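Local coordinates for flagellar motor switch protein FliG (Aquifex aeolicus, PDB 3HJL) that probably forms part of the rotor-mounted switch complex (C ring) of the bacterial flagellar motor, which takes part in setting the direction of flagellar rotation, at residues E230-I233 with R234-M237; I186-L189 with G190-A194; L246-R249 with D250-E253. All coordinates share one frame; numbering follows the deposited sequence.

Contact 1. Residues E230-I233 with R234-M237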
ATOM      1  N   GLU A 230       4.807  17.969 -14.532  1.00 66.11           N
ATOM      2  CA  GLU A 230       5.039  19.202 -15.296  1.00 62.83           C
ATOM      3  C   GLU A 230       3.881  19.463 -16.247  1.00 62.15           C
ATOM      4  O   GLU A 230       3.340  20.558 -16.278  1.00 59.67           O
ATOM      5  CB  GLU A 230       6.332  19.088 -16.114  1.00 61.77           C
ATOM      6  CG  GLU A 230       6.675  20.332 -16.969  1.00 62.07           C
ATOM      7  CD  GLU A 230       7.682  20.042 -18.074  1.00 57.87           C
ATOM      8  OE1 GLU A 230       7.490  19.069 -18.837  1.00 62.76           O
ATOM      9  OE2 GLU A 230       8.629  20.836 -18.223  1.00 51.96           O
ATOM     10  N   GLU A 231       3.512  18.443 -17.015  1.00 63.88           N
ATOM     11  CA  GLU A 231       2.435  18.560 -17.993  1.00 69.33           C
ATOM     12  C   GLU A 231       1.082  18.857 -17.354  1.00 69.34           C
ATOM     13  O   GLU A 231       0.338  19.685 -17.868  1.00 71.19           O
ATOM     14  CB  GLU A 231       2.368  17.302 -18.876  1.00 64.20           C
ATOM     15  CG  GLU A 231       1.184  17.221 -19.869  1.00 67.06           C
ATOM     16  CD  GLU A 231       1.181  18.304 -20.947  1.00 65.00           C
ATOM     17  OE1 GLU A 231       0.328  18.206 -21.856  1.00 70.03           O
ATOM     18  OE2 GLU A 231       2.020  19.228 -20.916  1.00 52.65           O
ATOM     19  N   ARG A 232       0.768  18.183 -16.245  1.00 71.15           N
ATOM     20  CA  ARG A 232      -0.480  18.445 -15.515  1.00 73.79           C
ATOM     21  C   ARG A 232      -0.540  19.873 -14.972  1.00 67.70           C
ATOM     22  O   ARG A 232      -1.619  20.467 -14.924  1.00 69.29           O
ATOM     23  CB  ARG A 232      -0.699  17.423 -14.392  1.00 77.02           C
ATOM     24  CG  ARG A 232      -1.041  16.031 -14.918  1.00 80.92           C
ATOM     25  CD  ARG A 232      -1.426  15.035 -13.825  1.00 82.27           C
ATOM     26  NE  ARG A 232      -0.526  15.066 -12.661  1.00 82.42           N
ATOM     27  CZ  ARG A 232      -0.802  15.594 -11.461  1.00 86.23           C
ATOM     28  NH1 ARG A 232      -1.988  16.150 -11.180  1.00 87.28           N
ATOM     29  NH2 ARG A 232       0.122  15.544 -10.502  1.00 89.34           N
ATOM     30  N   ILE A 233       0.617  20.423 -14.587  1.00 63.52           N
ATOM     31  CA  ILE A 233       0.706  21.823 -14.175  1.00 64.67           C
ATOM     32  C   ILE A 233       0.445  22.757 -15.363  1.00 65.35           C
ATOM     33  O   ILE A 233      -0.357  23.686 -15.244  1.00 68.88           O
ATOM     34  CB  ILE A 233       2.085  22.176 -13.538  1.00 67.32           C
ATOM     35  CG1 ILE A 233       2.273  21.452 -12.202  1.00 69.17           C
ATOM     36  CG2 ILE A 233       2.193  23.681 -13.292  1.00 60.86           C
ATOM     37  CD1 ILE A 233       3.700  21.476 -11.699  1.00 63.72           C
ATOM     38  N   ARG A 234       1.095  22.487 -16.503  1.00 65.22           N
ATOM     39  CA  ARG A 234       0.949  23.327 -17.712  1.00 62.06           C
ATOM     40  C   ARG A 234      -0.483  23.352 -18.248  1.00 63.00           C
ATOM     41  O   ARG A 234      -0.917  24.364 -18.785  1.00 69.85           O
ATOM     42  CB  ARG A 234       1.892  22.882 -18.840  1.00 60.59           C
ATOM     43  CG  ARG A 234       3.380  22.885 -18.497  1.00 59.37           C
ATOM     44  CD  ARG A 234       4.248  22.770 -19.750  1.00 62.76           C
ATOM     45  NE  ARG A 234       4.983  24.015 -20.006  1.00 63.77           N
ATOM     46  CZ  ARG A 234       6.236  24.277 -19.604  1.00 64.63           C
ATOM     47  NH1 ARG A 234       6.979  23.369 -18.948  1.00 68.43           N
ATOM     48  NH2 ARG A 234       6.770  25.461 -19.881  1.00 64.73           N
ATOM     49  N   GLU A 235      -1.185  22.221 -18.152  1.00 66.58           N
ATOM     50  CA  GLU A 235      -2.616  22.141 -18.491  1.00 61.53           C
ATOM     51  C   GLU A 235      -3.452  23.157 -17.693  1.00 57.49           C
ATOM     52  O   GLU A 235      -4.362  23.781 -18.236  1.00 72.57           O
ATOM     53  CB  GLU A 235      -3.147  20.724 -18.238  1.00 56.96           C
ATOM     54  CG  GLU A 235      -2.685  19.697 -19.276  1.00 61.53           C
ATOM     55  CD  GLU A 235      -3.110  18.264 -18.948  1.00 64.24           C
ATOM     56  OE1 GLU A 235      -3.662  18.025 -17.845  1.00 62.86           O
ATOM     57  OE2 GLU A 235      -2.889  17.373 -19.806  1.00 61.30           O
ATOM     58  N   LYS A 236      -3.112  23.337 -16.424  1.00 62.30           N
ATOM     59  CA  LYS A 236      -3.790  24.311 -15.567  1.00 66.06           C
ATOM     60  C   LYS A 236      -3.332  25.761 -15.785  1.00 63.15           C
ATOM     61  O   LYS A 236      -4.057  26.689 -15.400  1.00 58.20           O
ATOM     62  CB  LYS A 236      -3.608  23.931 -14.098  1.00 65.64           C
ATOM     63  CG  LYS A 236      -4.158  22.551 -13.726  1.00 64.41           C
ATOM     64  CD  LYS A 236      -5.655  22.476 -13.881  1.00 59.25           C
ATOM     65  CE  LYS A 236      -6.201  21.219 -13.269  1.00 62.82           C
ATOM     66  NZ  LYS A 236      -7.667  21.157 -13.452  1.00 72.21           N
ATOM     67  N   MET A 237      -2.138  25.956 -16.367  1.00 66.95           N
ATOM     68  CA  MET A 237      -1.602  27.307 -16.659  1.00 64.18           C
ATOM     69  C   MET A 237      -2.358  28.024 -17.783  1.00 59.68           C
ATOM     70  O   MET A 237      -2.429  29.256 -17.790  1.00 65.51           O
ATOM     71  CB  MET A 237      -0.099  27.259 -16.968  1.00 63.04           C
ATOM     72  CG  MET A 237       0.786  27.013 -15.733  1.00 63.09           C
ATOM     73  SD  MET A 237       2.516  26.644 -16.133  1.00 68.55           S
ATOM     74  CE  MET A 237       3.010  28.116 -17.028  1.00 66.43           C
TER
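Arg234 N donates to Glu230 O at 3.0 Å and Glu235 N to Glu231 O in the same i to i+4 pattern, while at Ile233 O the ladder frays into two weak bonds, from Lys236 N and Met237 N. This is the last two turns of the alpha helix 227-237, in the C-terminal domain of a protein whose superhelical build rests on armadillo-like repeats, and its side chains pair one turn apart. Glu230 and Arg234 run out alongside each other and form a salt bridge of 3.1 Å between Glu230 OE2 and Arg234 NH1. The carboxylate meets the guanidinium at its edge, near its plane, but the planes stand 81° apart, and the bridge runs through one oxygen, OE2, rather than as a flat two-oxygen pair. Glu230 CG is swung anti to the backbone N (chi1 180°) and the chain runs on extended, while Arg234 bends at chi3 to bring NH1 back to it. The other terminal nitrogen, Arg234 NH2, pairs with Glu216 of helix 212-225, so the guanidinium is held by two carboxylates. On the next flank the Glu235 chain passes crosswise to that of Glu231, with Glu231 OE1 3.9 Å from Glu235 OE2; this closeness of like charges is probably eased by Arg317 of helix 302-320, which makes a long, weak ion pair with Glu231 and also touches Glu235. Lys236 sends its amino group to Glu198, its aliphatic part lying on helix 199-209. The apolar flank carries Ile233, which packs on Leu207 and Leu219, and Met237, which also rests on Leu219. These two side chains meet where the Met237 thioether sulfur SD comes 4.1 Å from the methyl CG2 of Ile233.

Contact 2. Residues I186-L189 with G190-A194; sequences ISSL and GAKEA
Lys192 lies along the helix surface beside Ser188, one turn back: its CG is 3.4 Å from Ser188 O, and farther out its CE comes 4.0 Å from Ser188 OG. With CG anti to its own carbonyl carbon (chi1 -69°) and every later torsion extended, the lysine chain runs out past the serine, so that methylene groups rather than the ammonium make the closer approaches. Ser188 OG and Lys192 NZ are 4.2 Å apart, a loose neighbourhood. Glu193 meets Leu189 in a different way, its CB set 3.4 Å from Leu189 O, the same oxygen that accepts the Glu193 backbone N. Ala191 brings its methyl CB to 3.7 Å from Ser188 O, a contact of ordinary helix packing.

Behind these side chains stands an unbroken set of i to i+4 backbone bonds, which fixes where each of them leaves the helix. Gly190 N binds Ile186 O, Ala191 N binds Ser187 O, Lys192 N binds Ser188 O and Glu193 N binds Leu189 O at 2.9 Å. Ala194 then leaves helical backbone angles, its N making weak bonds back to Gly190 O and Ala191 O. The segment is thus the C-terminal end of the long alpha helix 172-193 of the FliG middle domain. Most of its residues face solvent, but Ile186 and Leu189, three positions apart, both rest on Leu124, a contact that packs the last turns of helix 172-193 against helix 118-125.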
ATOM      1  N   ILE A 186      -6.964   6.436  10.081  1.00 58.58           N
ATOM      2  CA  ILE A 186      -6.635   7.746  10.650  1.00 57.52           C
ATOM      3  C   ILE A 186      -6.171   8.684   9.539  1.00 51.75           C
ATOM      4  O   ILE A 186      -6.547   9.856   9.498  1.00 56.51           O
ATOM      5  CB  ILE A 186      -5.519   7.608  11.740  1.00 62.47           C
ATOM      6  CG1 ILE A 186      -6.082   6.904  12.975  1.00 62.44           C
ATOM      7  CG2 ILE A 186      -4.965   8.980  12.138  1.00 58.14           C
ATOM      8  CD1 ILE A 186      -5.037   6.344  13.902  1.00 59.53           C
ATOM      9  N   SER A 187      -5.337   8.160   8.648  1.00 55.01           N
ATOM     10  CA  SER A 187      -4.864   8.894   7.467  1.00 57.89           C
ATOM     11  C   SER A 187      -6.024   9.251   6.523  1.00 58.38           C
ATOM     12  O   SER A 187      -6.047  10.333   5.930  1.00 70.18           O
ATOM     13  CB  SER A 187      -3.811   8.041   6.740  1.00 62.70           C
ATOM     14  OG  SER A 187      -3.314   8.694   5.595  1.00 74.85           O
ATOM     15  N   SER A 188      -6.999   8.350   6.423  1.00 61.70           N
ATOM     16  CA  SER A 188      -8.207   8.558   5.599  1.00 58.55           C
ATOM     17  C   SER A 188      -9.160   9.588   6.204  1.00 49.43           C
ATOM     18  O   SER A 188      -9.762  10.369   5.476  1.00 56.52           O
ATOM     19  CB  SER A 188      -8.945   7.226   5.397  1.00 61.50           C
ATOM     20  OG  SER A 188     -10.248   7.424   4.899  1.00 63.60           O
ATOM     21  N   LEU A 189      -9.337   9.542   7.523  1.00 50.84           N
ATOM     22  CA  LEU A 189     -10.130  10.542   8.238  1.00 54.17           C
ATOM     23  C   LEU A 189      -9.492  11.938   8.169  1.00 60.48           C
ATOM     24  O   LEU A 189     -10.204  12.937   8.116  1.00 64.60           O
ATOM     25  CB  LEU A 189     -10.322  10.136   9.704  1.00 60.10           C
ATOM     26  CG  LEU A 189     -11.296   8.975   9.965  1.00 75.06           C
ATOM     27  CD1 LEU A 189     -11.156   8.441  11.398  1.00 71.24           C
ATOM     28  CD2 LEU A 189     -12.732   9.396   9.685  1.00 62.03           C
ATOM     29  N   GLY A 190      -8.156  11.997   8.217  1.00 65.80           N
ATOM     30  CA  GLY A 190      -7.419  13.256   8.082  1.00 58.32           C
ATOM     31  C   GLY A 190      -7.663  13.923   6.737  1.00 57.26           C
ATOM     32  O   GLY A 190      -7.828  15.119   6.678  1.00 59.24           O
ATOM     33  N   ALA A 191      -7.697  13.130   5.663  1.00 53.20           N
ATOM     34  CA  ALA A 191      -8.005  13.625   4.307  1.00 61.10           C
ATOM     35  C   ALA A 191      -9.431  14.176   4.203  1.00 59.47           C
ATOM     36  O   ALA A 191      -9.663  15.194   3.547  1.00 68.19           O
ATOM     37  CB  ALA A 191      -7.783  12.507   3.261  1.00 46.56           C
ATOM     38  N   LYS A 192     -10.379  13.482   4.829  1.00 63.26           N
ATOM     39  CA  LYS A 192     -11.770  13.940   4.915  1.00 66.89           C
ATOM     40  C   LYS A 192     -11.897  15.219   5.741  1.00 55.91           C
ATOM     41  O   LYS A 192     -12.718  16.068   5.439  1.00 70.70           O
ATOM     42  CB  LYS A 192     -12.663  12.848   5.524  1.00 69.67           C
ATOM     43  CG  LYS A 192     -12.852  11.642   4.622  1.00 75.89           C
ATOM     44  CD  LYS A 192     -13.553  10.507   5.337  1.00 81.23           C
ATOM     45  CE  LYS A 192     -13.710   9.289   4.418  1.00 83.70           C
ATOM     46  NZ  LYS A 192     -14.340   8.131   5.121  1.00 85.39           N
ATOM     47  N   GLU A 193     -11.089  15.337   6.791  1.00 64.52           N
ATOM     48  CA  GLU A 193     -11.087  16.527   7.652  1.00 67.63           C
ATOM     49  C   GLU A 193     -10.436  17.749   6.945  1.00 66.54           C
ATOM     50  O   GLU A 193     -10.724  18.893   7.293  1.00 64.06           O
ATOM     51  CB  GLU A 193     -10.340  16.235   8.967  1.00 76.44           C
ATOM     52  CG  GLU A 193     -10.937  16.906  10.200  1.00 88.75           C
ATOM     53  CD  GLU A 193     -12.145  16.150  10.761  1.00 92.54           C
ATOM     54  OE1 GLU A 193     -11.990  14.973  11.165  1.00 76.65           O
ATOM     55  OE2 GLU A 193     -13.241  16.755  10.832  1.00102.59           O
ATOM     56  N   ALA A 194      -9.564  17.492   5.967  1.00 56.38           N
ATOM     57  CA  ALA A 194      -8.844  18.542   5.258  1.00 58.79           C
ATOM     58  C   ALA A 194      -9.662  19.150   4.124  1.00 62.67           C
ATOM     59  O   ALA A 194     -10.459  18.466   3.487  1.00 74.32           O
ATOM     60  CB  ALA A 194      -7.547  17.988   4.713  1.00 52.99           C
TER

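Contact 3. Residues L246-R249 with D250-E253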
ATOM      1  N   LEU A 246      -7.489  36.601 -24.069  1.00 63.62           N
ATOM      2  CA  LEU A 246      -6.919  36.865 -25.392  1.00 62.80           C
ATOM      3  C   LEU A 246      -7.593  38.048 -26.100  1.00 63.22           C
ATOM      4  O   LEU A 246      -8.741  38.384 -25.807  1.00 61.26           O
ATOM      5  CB  LEU A 246      -7.015  35.607 -26.274  1.00 53.28           C
ATOM      6  CG  LEU A 246      -6.307  34.345 -25.765  1.00 52.76           C
ATOM      7  CD1 LEU A 246      -6.503  33.204 -26.729  1.00 47.61           C
ATOM      8  CD2 LEU A 246      -4.815  34.594 -25.520  1.00 54.82           C
ATOM      9  N   SER A 247      -6.854  38.682 -27.014  1.00 61.65           N
ATOM     10  CA  SER A 247      -7.373  39.800 -27.806  1.00 62.11           C
ATOM     11  C   SER A 247      -8.179  39.278 -28.985  1.00 58.42           C
ATOM     12  O   SER A 247      -8.194  38.074 -29.251  1.00 58.72           O
ATOM     13  CB  SER A 247      -6.222  40.649 -28.342  1.00 63.24           C
ATOM     14  OG  SER A 247      -5.378  41.074 -27.293  1.00 78.03           O
ATOM     15  N   ASP A 248      -8.851  40.193 -29.684  1.00 53.17           N
ATOM     16  CA  ASP A 248      -9.540  39.863 -30.931  1.00 52.29           C
ATOM     17  C   ASP A 248      -8.527  39.445 -31.999  1.00 52.99           C
ATOM     18  O   ASP A 248      -8.798  38.544 -32.786  1.00 63.65           O
ATOM     19  CB  ASP A 248     -10.378  41.047 -31.423  1.00 50.45           C
ATOM     20  CG  ASP A 248     -11.622  41.273 -30.582  1.00 49.94           C
ATOM     21  OD1 ASP A 248     -11.829  42.410 -30.115  1.00 61.01           O
ATOM     22  OD2 ASP A 248     -12.391  40.315 -30.375  1.00 56.15           O
ATOM     23  N   ARG A 249      -7.362  40.090 -31.994  1.00 59.73           N
ATOM     24  CA  ARG A 249      -6.237  39.740 -32.878  1.00 64.05           C
ATOM     25  C   ARG A 249      -5.821  38.273 -32.722  1.00 58.26           C
ATOM     26  O   ARG A 249      -5.565  37.585 -33.710  1.00 51.42           O
ATOM     27  CB  ARG A 249      -5.023  40.625 -32.554  1.00 69.00           C
ATOM     28  CG  ARG A 249      -5.166  42.091 -32.944  1.00 73.53           C
ATOM     29  CD  ARG A 249      -5.022  42.294 -34.447  1.00 77.74           C
ATOM     30  NE  ARG A 249      -4.844  43.704 -34.797  1.00 78.75           N
ATOM     31  CZ  ARG A 249      -3.715  44.406 -34.639  1.00 82.26           C
ATOM     32  NH1 ARG A 249      -2.621  43.861 -34.092  1.00 82.70           N
ATOM     33  NH2 ARG A 249      -3.685  45.688 -35.009  1.00 82.43           N
ATOM     34  N   ASP A 250      -5.740  37.822 -31.471  1.00 57.04           N
ATOM     35  CA  ASP A 250      -5.344  36.442 -31.139  1.00 62.90           C
ATOM     36  C   ASP A 250      -6.348  35.420 -31.670  1.00 64.50           C
ATOM     37  O   ASP A 250      -5.965  34.370 -32.186  1.00 64.89           O
ATOM     38  CB  ASP A 250      -5.235  36.262 -29.620  1.00 62.53           C
ATOM     39  CG  ASP A 250      -4.142  37.111 -28.992  1.00 59.54           C
ATOM     40  OD1 ASP A 250      -3.678  38.085 -29.624  1.00 56.20           O
ATOM     41  OD2 ASP A 250      -3.758  36.800 -27.848  1.00 63.09           O
ATOM     42  N   ILE A 251      -7.631  35.750 -31.529  1.00 66.64           N
ATOM     43  CA  ILE A 251      -8.736  34.905 -31.987  1.00 64.71           C
ATOM     44  C   ILE A 251      -8.716  34.731 -33.507  1.00 62.72           C
ATOM     45  O   ILE A 251      -8.964  33.635 -34.000  1.00 63.62           O
ATOM     46  CB  ILE A 251     -10.101  35.492 -31.543  1.00 65.04           C
ATOM     47  CG1 ILE A 251     -10.207  35.504 -30.015  1.00 63.67           C
ATOM     48  CG2 ILE A 251     -11.270  34.680 -32.124  1.00 64.64           C
ATOM     49  CD1 ILE A 251     -10.928  36.694 -29.507  1.00 72.08           C
ATOM     50  N   ILE A 252      -8.433  35.814 -34.237  1.00 67.41           N
ATOM     51  CA  ILE A 252      -8.268  35.752 -35.710  1.00 67.12           C
ATOM     52  C   ILE A 252      -7.223  34.707 -36.118  1.00 63.04           C
ATOM     53  O   ILE A 252      -7.469  33.903 -37.019  1.00 55.72           O
ATOM     54  CB  ILE A 252      -7.866  37.137 -36.325  1.00 66.30           C
ATOM     55  CG1 ILE A 252      -9.107  37.936 -36.724  1.00 68.19           C
ATOM     56  CG2 ILE A 252      -7.014  36.953 -37.569  1.00 68.41           C
ATOM     57  CD1 ILE A 252      -9.999  38.295 -35.582  1.00 66.10           C
ATOM     58  N   GLU A 253      -6.080  34.704 -35.426  1.00 61.03           N
ATOM     59  CA  GLU A 253      -5.002  33.749 -35.704  1.00 57.66           C
ATOM     60  C   GLU A 253      -5.377  32.311 -35.331  1.00 61.62           C
ATOM     61  O   GLU A 253      -4.927  31.363 -35.982  1.00 58.14           O
ATOM     62  CB  GLU A 253      -3.714  34.157 -34.981  1.00 56.76           C
ATOM     63  CG  GLU A 253      -3.163  35.538 -35.359  1.00 63.28           C
ATOM     64  CD  GLU A 253      -2.857  35.695 -36.845  1.00 64.72           C
ATOM     65  OE1 GLU A 253      -2.532  34.690 -37.518  1.00 62.88           O
ATOM     66  OE2 GLU A 253      -2.934  36.839 -37.335  1.00 70.49           O
TER
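One face of the Asp250 carboxylate looks onto Ser247, whose N and CB both lie over it, while the methyl CD2 of Leu246 comes up near the carboxylate plane beside OD2, 3.4 Å away. The leucine thus reaches across the acid rather than running beside it. Asp250 CG stands anti to its carbonyl carbon (chi1 -64°), which sets the carboxylate under Ser247, with OD2 3.7 Å from Ser247 N and OD1 3.8 Å from Ser247 CB. Leu246, Ser247 and Asp250 lie at the N-terminal end of helix 248-255. Ser247 holds the N-cap position, yet its side chain makes no capping bond. The opening turn is instead tied by backbone: Ile252 N donates to Asp248 O at 3.1 Å, while Ile251 N to Ser247 O and Glu253 N to Arg249 O are weak. The delta methyls of the two isoleucines sit tightly against carbonyl oxygens of this turn, Ile251 CD1 on Ser247 O and Ile252 CD1 on Asp248 O, and their exact positions are doubtful. Asp248 runs alongside Ile251, and its OD2 accepts a hydrogen bond from Asn281. Outward, Ile251 packs on Lys277 and Phe278 of helix 272-279, Ile252 touches Asn281 in a loop, and Asp250 meets Lys324 near the modelled C terminus.

From the N terminus the chain comes first to contact 2, at the end of helix 172-193 in the middle domain, then to contact 1 on helix 227-237 and last to contact 3 at the start of helix 248-255. The three follow in series; none nests in or crosses another, and none closes a loop, since in each the two segments adjoin along the chain. Contact 2 faces helix 118-125, contact 1 packs on helices 199-209, 212-225 and 302-320, and contact 3 sits against helix 272-279. Contacts 1 and 3 share the C-terminal domain on consecutive helices, their centres about 23 Å apart; contact 2 has its centre about 46 Å from that of contact 3.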